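Local coordinates for protein CalS13 (Micromonospora echinospora, PDB 4ZAS) that probably acts as a pyridoxal phosphate-dependent sugar aminotransferase, transferring an amino group to a nucleotide-linked keto sugar, at residues D289-R294 with V384-T389; E297-Y302 with W326-K331; P336-R341 with R378-P383. All blocks are in the same frame, centred on the assembly; numbering follows the deposited sequence.

Contact 1 (D289-R294 with V384-T389)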
loop_
_atom_site.group_PDB
_atom_site.type_symbol
_atom_site.label_atom_id
_atom_site.label_comp_id
_atom_site.label_asym_id
_atom_site.label_seq_id
_atom_site.Cartn_x
_atom_site.Cartn_y
_atom_site.Cartn_z
ATOM N N ASP A 289 11.301 21.475 -11.533
ATOM C CA ASP A 289 11.392 22.904 -11.251
ATOM C C ASP A 289 10.815 23.728 -12.394
ATOM O O ASP A 289 10.058 24.672 -12.165
ATOM C CB ASP A 289 12.835 23.312 -10.999
ATOM C CG ASP A 289 13.352 22.804 -9.668
ATOM O OD1 ASP A 289 12.616 22.032 -9.017
ATOM O OD2 ASP A 289 14.487 23.169 -9.277
ATOM N N GLU A 290 11.139 23.348 -13.625
ATOM C CA GLU A 290 10.594 24.042 -14.783
ATOM C C GLU A 290 9.079 23.829 -14.881
ATOM O O GLU A 290 8.347 24.747 -15.258
ATOM C CB GLU A 290 11.301 23.599 -16.070
ATOM C CG GLU A 290 10.625 24.075 -17.361
ATOM C CD GLU A 290 10.534 25.610 -17.492
ATOM O OE1 GLU A 290 11.318 26.341 -16.836
ATOM O OE2 GLU A 290 9.672 26.083 -18.266
ATOM N N LEU A 291 8.600 22.629 -14.557
ATOM C CA LEU A 291 7.161 22.385 -14.593
ATOM C C LEU A 291 6.429 23.239 -13.569
ATOM O O LEU A 291 5.370 23.785 -13.853
ATOM C CB LEU A 291 6.839 20.908 -14.345
ATOM C CG LEU A 291 7.503 19.980 -15.352
ATOM C CD1 LEU A 291 6.965 18.563 -15.195
ATOM C CD2 LEU A 291 7.339 20.517 -16.786
ATOM N N LEU A 292 7.002 23.348 -12.379
ATOM C CA LEU A 292 6.419 24.150 -11.319
ATOM C C LEU A 292 6.404 25.636 -11.690
ATOM O O LEU A 292 5.443 26.347 -11.383
ATOM C CB LEU A 292 7.184 23.949 -10.013
ATOM C CG LEU A 292 6.663 24.792 -8.853
ATOM C CD1 LEU A 292 5.220 24.376 -8.485
ATOM C CD2 LEU A 292 7.623 24.727 -7.659
ATOM N N ARG A 293 7.477 26.101 -12.327
ATOM C CA ARG A 293 7.576 27.497 -12.744
ATOM C C ARG A 293 6.446 27.826 -13.722
ATOM O O ARG A 293 5.870 28.913 -13.673
ATOM C CB ARG A 293 8.932 27.780 -13.388
ATOM C CG ARG A 293 9.224 29.242 -13.620
ATOM C CD ARG A 293 10.305 29.446 -14.688
ATOM N NE ARG A 293 9.880 28.917 -15.979
ATOM C CZ ARG A 293 9.069 29.567 -16.813
ATOM N NH1 ARG A 293 8.603 30.770 -16.493
ATOM N NH2 ARG A 293 8.717 29.014 -17.967
ATOM N N ARG A 294 6.111 26.875 -14.594
ATOM C CA ARG A 294 5.041 27.101 -15.558
ATOM C C ARG A 294 3.662 27.137 -14.870
ATOM O O ARG A 294 2.822 27.965 -15.228
ATOM C CB ARG A 294 5.060 26.036 -16.656
ATOM C CG ARG A 294 6.137 26.249 -17.722
ATOM C CD ARG A 294 5.864 25.367 -18.940
ATOM N NE ARG A 294 6.976 24.466 -19.223
ATOM C CZ ARG A 294 6.849 23.298 -19.847
ATOM N NH1 ARG A 294 5.654 22.896 -20.267
ATOM N NH2 ARG A 294 7.917 22.529 -20.050
ATOM N N VAL A 384 -4.369 24.705 -15.090
ATOM C CA VAL A 384 -3.388 25.759 -14.860
ATOM C C VAL A 384 -1.974 25.213 -15.044
ATOM O O VAL A 384 -1.013 25.985 -15.065
ATOM C CB VAL A 384 -3.572 26.379 -13.444
ATOM C CG1 VAL A 384 -3.049 25.436 -12.379
ATOM C CG2 VAL A 384 -2.917 27.774 -13.338
ATOM N N GLY A 385 -1.856 23.890 -15.207
ATOM C CA GLY A 385 -0.565 23.209 -15.272
ATOM C C GLY A 385 0.414 23.518 -16.405
ATOM O O GLY A 385 0.143 24.353 -17.274
ATOM N N TRP A 386 1.558 22.829 -16.383
ATOM C CA TRP A 386 2.697 23.064 -17.286
ATOM C C TRP A 386 2.438 22.734 -18.764
ATOM O O TRP A 386 3.244 23.082 -19.627
ATOM C CB TRP A 386 3.925 22.266 -16.800
ATOM C CG TRP A 386 3.618 20.811 -16.532
ATOM C CD1 TRP A 386 3.340 20.240 -15.319
ATOM C CD2 TRP A 386 3.513 19.756 -17.505
ATOM N NE1 TRP A 386 3.083 18.895 -15.477
ATOM C CE2 TRP A 386 3.185 18.571 -16.803
ATOM C CE3 TRP A 386 3.672 19.697 -18.897
ATOM C CZ2 TRP A 386 3.006 17.341 -17.447
ATOM C CZ3 TRP A 386 3.496 18.473 -19.535
ATOM C CH2 TRP A 386 3.172 17.309 -18.804
ATOM N N TRP A 387 1.345 22.036 -19.052
ATOM C CA TRP A 387 1.029 21.615 -20.426
ATOM C C TRP A 387 0.249 22.673 -21.198
ATOM O O TRP A 387 0.005 22.523 -22.400
ATOM C CB TRP A 387 0.219 20.326 -20.413
ATOM C CG TRP A 387 -1.014 20.464 -19.571
ATOM C CD1 TRP A 387 -2.256 20.842 -19.996
ATOM C CD2 TRP A 387 -1.119 20.250 -18.152
ATOM N NE1 TRP A 387 -3.132 20.858 -18.935
ATOM C CE2 TRP A 387 -2.459 20.505 -17.791
ATOM C CE3 TRP A 387 -0.215 19.862 -17.156
ATOM C CZ2 TRP A 387 -2.922 20.382 -16.466
ATOM C CZ3 TRP A 387 -0.679 19.728 -15.834
ATOM C CH2 TRP A 387 -2.022 19.987 -15.508
ATOM N N LEU A 388 -0.166 23.729 -20.507
ATOM C CA LEU A 388 -0.905 24.796 -21.169
ATOM C C LEU A 388 -0.011 25.630 -22.087
ATOM O O LEU A 388 0.972 26.222 -21.646
ATOM C CB LEU A 388 -1.566 25.716 -20.146
ATOM C CG LEU A 388 -2.714 25.199 -19.291
ATOM C CD1 LEU A 388 -3.380 26.367 -18.578
ATOM C CD2 LEU A 388 -3.705 24.494 -20.165
ATOM N N THR A 389 -0.382 25.715 -23.359
ATOM C CA THR A 389 0.287 26.643 -24.254
ATOM C C THR A 389 -0.247 28.029 -23.992
ATOM O O THR A 389 -1.301 28.194 -23.369
ATOM C CB THR A 389 0.039 26.323 -25.715
ATOM O OG1 THR A 389 -1.338 26.598 -26.016
ATOM C CG2 THR A 389 0.372 24.869 -26.015
#

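Contact 2 (E297-Y302 with W326-K331)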
loop_
_atom_site.group_PDB
_atom_site.type_symbol
_atom_site.label_atom_id
_atom_site.label_comp_id
_atom_site.label_asym_id
_atom_site.label_seq_id
_atom_site.Cartn_x
_atom_site.Cartn_y
_atom_site.Cartn_z
ATOM N N GLU A 297 3.434 30.611 -13.300
ATOM C CA GLU A 297 3.337 31.646 -14.322
ATOM C C GLU A 297 1.914 31.700 -14.876
ATOM O O GLU A 297 1.357 32.781 -15.076
ATOM C CB GLU A 297 4.356 31.396 -15.427
ATOM C CG GLU A 297 4.080 32.150 -16.696
ATOM C CD GLU A 297 5.115 31.875 -17.758
ATOM O OE1 GLU A 297 5.870 30.886 -17.616
ATOM O OE2 GLU A 297 5.167 32.647 -18.737
ATOM N N ASN A 298 1.324 30.530 -15.104
ATOM C CA ASN A 298 -0.048 30.449 -15.575
ATOM C C ASN A 298 -1.004 30.966 -14.500
ATOM O O ASN A 298 -1.970 31.656 -14.819
ATOM C CB ASN A 298 -0.421 29.009 -15.970
ATOM C CG ASN A 298 0.395 28.488 -17.152
ATOM O OD1 ASN A 298 0.917 29.268 -17.944
ATOM N ND2 ASN A 298 0.480 27.160 -17.288
ATOM N N ALA A 299 -0.737 30.650 -13.232
ATOM C CA ALA A 299 -1.597 31.130 -12.137
ATOM C C ALA A 299 -1.583 32.659 -11.983
ATOM O O ALA A 299 -2.635 33.279 -11.772
ATOM C CB ALA A 299 -1.198 30.487 -10.832
ATOM N N ALA A 300 -0.399 33.260 -12.088
ATOM C CA ALA A 300 -0.262 34.714 -11.995
ATOM C C ALA A 300 -1.020 35.380 -13.135
ATOM O O ALA A 300 -1.601 36.460 -12.966
ATOM C CB ALA A 300 1.202 35.130 -12.024
ATOM N N PHE A 301 -0.999 34.723 -14.296
ATOM C CA PHE A 301 -1.732 35.190 -15.460
ATOM C C PHE A 301 -3.236 35.250 -15.174
ATOM O O PHE A 301 -3.883 36.270 -15.418
ATOM C CB PHE A 301 -1.445 34.284 -16.661
ATOM C CG PHE A 301 -2.144 34.698 -17.902
ATOM C CD1 PHE A 301 -1.657 35.738 -18.666
ATOM C CD2 PHE A 301 -3.297 34.058 -18.305
ATOM C CE1 PHE A 301 -2.297 36.128 -19.815
ATOM C CE2 PHE A 301 -3.953 34.448 -19.467
ATOM C CZ PHE A 301 -3.447 35.477 -20.218
ATOM N N TYR A 302 -3.775 34.168 -14.627
ATOM C CA TYR A 302 -5.187 34.099 -14.251
ATOM C C TYR A 302 -5.535 35.150 -13.184
ATOM O O TYR A 302 -6.535 35.857 -13.318
ATOM C CB TYR A 302 -5.545 32.697 -13.718
ATOM C CG TYR A 302 -5.635 31.583 -14.759
ATOM C CD1 TYR A 302 -5.880 31.864 -16.101
ATOM C CD2 TYR A 302 -5.453 30.254 -14.393
ATOM C CE1 TYR A 302 -5.956 30.851 -17.047
ATOM C CE2 TYR A 302 -5.528 29.234 -15.330
ATOM C CZ TYR A 302 -5.781 29.541 -16.657
ATOM O OH TYR A 302 -5.852 28.529 -17.596
ATOM N N TRP A 326 -1.449 23.552 -8.141
ATOM C CA TRP A 326 -1.597 22.269 -8.830
ATOM C C TRP A 326 -2.776 22.313 -9.794
ATOM O O TRP A 326 -2.739 21.727 -10.887
ATOM C CB TRP A 326 -1.792 21.136 -7.823
ATOM C CG TRP A 326 -1.798 19.787 -8.453
ATOM C CD1 TRP A 326 -0.856 19.274 -9.302
ATOM C CD2 TRP A 326 -2.787 18.767 -8.287
ATOM N NE1 TRP A 326 -1.196 17.995 -9.663
ATOM C CE2 TRP A 326 -2.377 17.658 -9.052
ATOM C CE3 TRP A 326 -3.972 18.678 -7.558
ATOM C CZ2 TRP A 326 -3.117 16.483 -9.117
ATOM C CZ3 TRP A 326 -4.707 17.496 -7.621
ATOM C CH2 TRP A 326 -4.277 16.424 -8.394
ATOM N N MET A 327 -3.847 22.950 -9.322
ATOM C CA MET A 327 -4.980 23.341 -10.140
ATOM C C MET A 327 -5.297 24.782 -9.765
ATOM O O MET A 327 -4.804 25.268 -8.767
ATOM C CB MET A 327 -6.175 22.412 -9.904
ATOM C CG MET A 327 -5.942 21.007 -10.410
ATOM S SD MET A 327 -7.291 19.857 -10.073
ATOM C CE MET A 327 -7.226 19.788 -8.306
ATOM N N TYR A 328 -6.090 25.481 -10.565
ATOM C CA TYR A 328 -6.463 26.851 -10.225
ATOM C C TYR A 328 -7.921 26.892 -9.741
ATOM O O TYR A 328 -8.827 26.470 -10.469
ATOM C CB TYR A 328 -6.267 27.784 -11.424
ATOM C CG TYR A 328 -6.404 29.246 -11.077
ATOM C CD1 TYR A 328 -7.639 29.863 -11.077
ATOM C CD2 TYR A 328 -5.297 29.997 -10.725
ATOM C CE1 TYR A 328 -7.772 31.190 -10.749
ATOM C CE2 TYR A 328 -5.417 31.325 -10.388
ATOM C CZ TYR A 328 -6.654 31.924 -10.403
ATOM O OH TYR A 328 -6.765 33.261 -10.083
ATOM N N PRO A 329 -8.144 27.380 -8.507
ATOM C CA PRO A 329 -9.453 27.470 -7.851
ATOM C C PRO A 329 -10.246 28.735 -8.219
ATOM O O PRO A 329 -9.649 29.803 -8.386
ATOM C CB PRO A 329 -9.091 27.503 -6.369
ATOM C CG PRO A 329 -7.808 28.201 -6.342
ATOM C CD PRO A 329 -7.068 27.809 -7.601
ATOM N N LEU A 330 -11.568 28.591 -8.356
ATOM C CA LEU A 330 -12.494 29.707 -8.466
ATOM C C LEU A 330 -13.742 29.393 -7.642
ATOM O O LEU A 330 -14.073 28.226 -7.445
ATOM C CB LEU A 330 -12.900 29.963 -9.918
ATOM C CG LEU A 330 -11.855 30.503 -10.886
ATOM C CD1 LEU A 330 -12.490 30.703 -12.266
ATOM C CD2 LEU A 330 -11.233 31.787 -10.345
ATOM N N LYS A 331 -14.430 30.414 -7.147
ATOM C CA LYS A 331 -15.772 30.186 -6.623
ATOM C C LYS A 331 -16.776 30.898 -7.528
ATOM O O LYS A 331 -16.744 32.124 -7.651
ATOM C CB LYS A 331 -15.884 30.647 -5.176
ATOM C CG LYS A 331 -14.953 29.896 -4.252
ATOM C CD LYS A 331 -14.922 30.519 -2.888
ATOM C CE LYS A 331 -14.126 31.822 -2.912
ATOM N NZ LYS A 331 -14.228 32.568 -1.624
#

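Contact 3 (P336-R341 with R378-P383)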
loop_
_atom_site.group_PDB
_atom_site.type_symbol
_atom_site.label_atom_id
_atom_site.label_comp_id
_atom_site.label_asym_id
_atom_site.label_seq_id
_atom_site.Cartn_x
_atom_site.Cartn_y
_atom_site.Cartn_z
ATOM N N PRO A 336 -22.828 24.459 -12.340
ATOM C CA PRO A 336 -23.092 23.505 -13.428
ATOM C C PRO A 336 -23.077 24.140 -14.828
ATOM O O PRO A 336 -22.520 23.543 -15.751
ATOM C CB PRO A 336 -24.492 22.975 -13.098
ATOM C CG PRO A 336 -24.642 23.165 -11.633
ATOM C CD PRO A 336 -23.893 24.427 -11.317
ATOM N N ALA A 337 -23.661 25.329 -14.978
ATOM C CA ALA A 337 -23.639 26.013 -16.269
ATOM C C ALA A 337 -22.207 26.435 -16.597
ATOM O O ALA A 337 -21.804 26.409 -17.759
ATOM C CB ALA A 337 -24.595 27.214 -16.281
ATOM N N PHE A 338 -21.436 26.795 -15.575
ATOM C CA PHE A 338 -20.034 27.172 -15.769
ATOM C C PHE A 338 -19.209 26.020 -16.366
ATOM O O PHE A 338 -18.560 26.165 -17.400
ATOM C CB PHE A 338 -19.413 27.598 -14.436
ATOM C CG PHE A 338 -17.947 27.968 -14.524
ATOM C CD1 PHE A 338 -17.555 29.222 -14.950
ATOM C CD2 PHE A 338 -16.959 27.041 -14.207
ATOM C CE1 PHE A 338 -16.215 29.560 -15.026
ATOM C CE2 PHE A 338 -15.619 27.372 -14.295
ATOM C CZ PHE A 338 -15.251 28.639 -14.706
ATOM N N MET A 339 -19.253 24.872 -15.705
ATOM C CA MET A 339 -18.475 23.704 -16.119
ATOM C C MET A 339 -18.943 23.268 -17.486
ATOM O O MET A 339 -18.137 22.875 -18.326
ATOM C CB MET A 339 -18.617 22.567 -15.100
ATOM C CG MET A 339 -18.304 23.001 -13.684
ATOM S SD MET A 339 -18.177 21.653 -12.512
ATOM C CE MET A 339 -19.924 21.367 -12.176
ATOM N N ARG A 340 -20.250 23.349 -17.706
ATOM C CA ARG A 340 -20.824 22.953 -18.982
ATOM C C ARG A 340 -20.297 23.828 -20.116
ATOM O O ARG A 340 -19.886 23.330 -21.159
ATOM C CB ARG A 340 -22.346 23.051 -18.920
ATOM C CG ARG A 340 -23.078 22.552 -20.143
ATOM C CD ARG A 340 -22.628 21.151 -20.526
ATOM N NE ARG A 340 -23.677 20.463 -21.272
ATOM C CZ ARG A 340 -23.962 20.696 -22.549
ATOM N NH1 ARG A 340 -23.240 21.568 -23.242
ATOM N NH2 ARG A 340 -24.948 20.036 -23.145
ATOM N N ARG A 341 -20.275 25.136 -19.879
ATOM C CA ARG A 341 -19.807 26.103 -20.868
ATOM C C ARG A 341 -18.347 25.849 -21.243
ATOM O O ARG A 341 -18.009 25.797 -22.425
ATOM C CB ARG A 341 -19.973 27.522 -20.318
ATOM C CG ARG A 341 -19.557 28.666 -21.227
ATOM C CD ARG A 341 -20.623 29.037 -22.222
ATOM N NE ARG A 341 -20.321 30.342 -22.813
ATOM C CZ ARG A 341 -21.066 30.952 -23.735
ATOM N NH1 ARG A 341 -22.177 30.380 -24.190
ATOM N NH2 ARG A 341 -20.709 32.152 -24.188
ATOM N N ARG A 378 -19.959 26.055 -4.999
ATOM C CA ARG A 378 -19.423 27.140 -5.819
ATOM C C ARG A 378 -17.981 26.842 -6.276
ATOM O O ARG A 378 -17.524 27.372 -7.289
ATOM C CB ARG A 378 -19.494 28.470 -5.054
ATOM C CG ARG A 378 -20.913 28.982 -4.809
ATOM C CD ARG A 378 -20.949 30.081 -3.749
ATOM N NE ARG A 378 -20.096 31.214 -4.085
ATOM C CZ ARG A 378 -19.143 31.697 -3.290
ATOM N NH1 ARG A 378 -18.932 31.162 -2.089
ATOM N NH2 ARG A 378 -18.413 32.734 -3.688
ATOM N N VAL A 379 -17.261 26.011 -5.521
ATOM C CA VAL A 379 -15.851 25.731 -5.823
ATOM C C VAL A 379 -15.698 24.955 -7.124
ATOM O O VAL A 379 -16.503 24.075 -7.443
ATOM C CB VAL A 379 -15.169 24.971 -4.692
ATOM C CG1 VAL A 379 -15.805 23.597 -4.525
ATOM C CG2 VAL A 379 -13.709 24.841 -4.980
ATOM N N VAL A 380 -14.691 25.319 -7.906
ATOM C CA VAL A 380 -14.482 24.653 -9.169
ATOM C C VAL A 380 -13.013 24.800 -9.524
ATOM O O VAL A 380 -12.365 25.732 -9.068
ATOM C CB VAL A 380 -15.407 25.221 -10.261
ATOM C CG1 VAL A 380 -14.950 26.623 -10.705
ATOM C CG2 VAL A 380 -15.434 24.295 -11.421
ATOM N N HIS A 381 -12.469 23.874 -10.306
ATOM C CA HIS A 381 -11.054 23.935 -10.647
ATOM C C HIS A 381 -10.840 23.934 -12.150
ATOM O O HIS A 381 -11.485 23.173 -12.878
ATOM C CB HIS A 381 -10.312 22.765 -10.005
ATOM C CG HIS A 381 -10.426 22.737 -8.512
ATOM N ND1 HIS A 381 -11.495 22.163 -7.860
ATOM C CD2 HIS A 381 -9.626 23.246 -7.545
ATOM C CE1 HIS A 381 -11.338 22.299 -6.554
ATOM N NE2 HIS A 381 -10.211 22.955 -6.335
ATOM N N ILE A 382 -9.904 24.758 -12.608
ATOM C CA ILE A 382 -9.665 24.923 -14.030
ATOM C C ILE A 382 -8.181 24.632 -14.281
ATOM O O ILE A 382 -7.346 24.833 -13.398
ATOM C CB ILE A 382 -10.074 26.324 -14.512
ATOM C CG1 ILE A 382 -9.121 27.376 -13.947
ATOM C CG2 ILE A 382 -11.512 26.623 -14.126
ATOM C CD1 ILE A 382 -9.348 28.736 -14.487
ATOM N N PRO A 383 -7.847 24.152 -15.489
ATOM C CA PRO A 383 -6.479 23.778 -15.849
ATOM C C PRO A 383 -5.524 24.933 -15.709
ATOM O O PRO A 383 -5.853 26.014 -16.177
ATOM C CB PRO A 383 -6.601 23.369 -17.315
ATOM C CG PRO A 383 -8.020 22.993 -17.484
ATOM C CD PRO A 383 -8.778 23.927 -16.601
#

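Contact 1 (D289-R294 with V384-T389)
Leu-291 lies along one face of the Trp-386 indole, and the two side chains run side by side in the same direction. Followed outward, its CB meets the pyrrole edge carbon Trp-386 CD1 at 3.7 Å, and its CG rides above the same part of the ring. The branches then part. CD2 settles near the root of the indole, 3.7 Å from Trp-386 CG, whereas CD1 reaches over the five-membered ring in a CH-pi contact, 3.9 Å from its centroid and only 11° off the normal. The other face of the indole is covered by Trp-387 CE3, so the ring is sandwiched. In Trp-386 the first torsion (chi1 50°) tucks CG into the gap flanked by both main-chain neighbours of CA, which leaves the indole alongside Leu-291.

One turn on, Arg-294 supplies the polar half. Its NH1 donates to Trp-386 O in a bond that is bent (131°) and, at 2.5 Å, modelled so short that its length is doubtful. Its NE binds Glu-290 OE2 at 3.3 Å, and Arg-293 grips both oxygens of that carboxylate side-on, a network that helps fix the guanidinium.

The contact thus joins the long helix 275-305, which follows helix 237-247, to the loop after strand 379-382, with its type I turn from Gly-385 to Leu-388, after which Thr-389 caps the start of helix 390-401.

Contact 2 (E297-Y302 with W326-K331)
Tyr-302 and Tyr-328 run antiparallel past one another, and nearly all the close packing lies between them. Tyr-302 CB sits over one face of the Tyr-328 ring, a CH-pi contact 3.8 Å from the centroid, and CZ and CE2 of Tyr-328 each lie 3.6 Å from Tyr-302 CB. Further out, the Tyr-302 ring turns its edge to the same face: CD2 comes within 3.6 Å of Tyr-328 CG, and the planes meet at 72° in a T-shaped (edge-to-face) pair. The Tyr-328 side chain extends from the strand with CG anti to the backbone N (chi1 -170°), which carries its ring toward the helix and lets one aromatic face receive both the CB and the ring edge of its partner.

The methyl of Ala-299 is more loosely packed, its CB 4.1 Å from Tyr-328 CD2, although Ala-299 O comes to 3.7 Å from Tyr-328 CE2. All three touching residues, Ala-299 included, are buried; the solvent side begins at Ala-300, which is exposed and points away from the strand. The polar ends of the tyrosines are provided for: Tyr-302 OH bonds to Pro-383 O, and Tyr-328 OH to Asp-303 OD1. These bonds probably tether the hydroxyl ends and limit sliding.

Helix 275-305 lying against strand 328-332, the middle strand of a three-stranded antiparallel sheet, is a helix-on-sheet layer of the kind found in the small C-terminal domain of fold type I pyridoxal phosphate enzymes, to which the DegT/DnrJ/EryC1 aminotransferases belong.

Contact 3 (P336-R341 with R378-P383)
Apolar helix-on-strand packing joins residues 336-341 of helix 335-344 to strand 379-382, an outermost strand of the three-stranded antiparallel sheet. The two segments run almost parallel, their axes 12° apart in direction and 10.1 Å apart at closest approach, so side chains alone bridge the gap between them.

Val-380 is the hub, and its two methyls divide the work. CG1 touches Phe-338 CE2 at 3.7 Å, while CG2 faces the neighbouring residue of the helix, 3.9 Å from Met-339 CG and 4.0 Å from Met-339 SD. Phe-338 leaves the helix with CG anti to the backbone N (chi1 178°), and this extends the ring across to the strand, where Ile-382 CG2 stands at its edge, 4.2 Å from CE2. The side chains of Phe-338 and Ile-382 stand roughly perpendicular; those of Met-339 and Val-380 instead overlap while pointing opposite ways.

Other elements close in around this group. Ile-400 of helix 390-401 packs on both Phe-338 and Ile-382, Trp-404 meets Phe-338 edge-to-face, and Met-339 also touches Thr-259 of the second subunit, so the edge of the contact reaches the dimer interface.

A directional tie lies just outside, where Arg-335 NH1 of the same helix bonds to Val-379 O. Between 336-341 and 378-383 only carbon and sulfur atoms meet, and cohesion there probably comes from dispersion and the burial of apolar surface.

Along the chain, contact 1 brackets the other two: its segments come first and last, and contact 2 closes before contact 3 opens. Contacts 1 and 2 share helix 275-305 and have centres about 11 Å apart; Asn-298 ND2 ties them by a probable hydrogen bond to Val-384 O. Contacts 2 and 3, with centres about 13 Å apart, use neighbouring strands of one antiparallel sheet, joined by a probable backbone hydrogen bond from Ile-382 N to Tyr-328 O. Contacts 1 and 3 are farthest apart, about 21 Å between centres, yet Pro-383 and Val-384 are consecutive. Together they bind two helices, sheet and turn into one unit, consistent with the small C-terminal domain of fold type I enzymes.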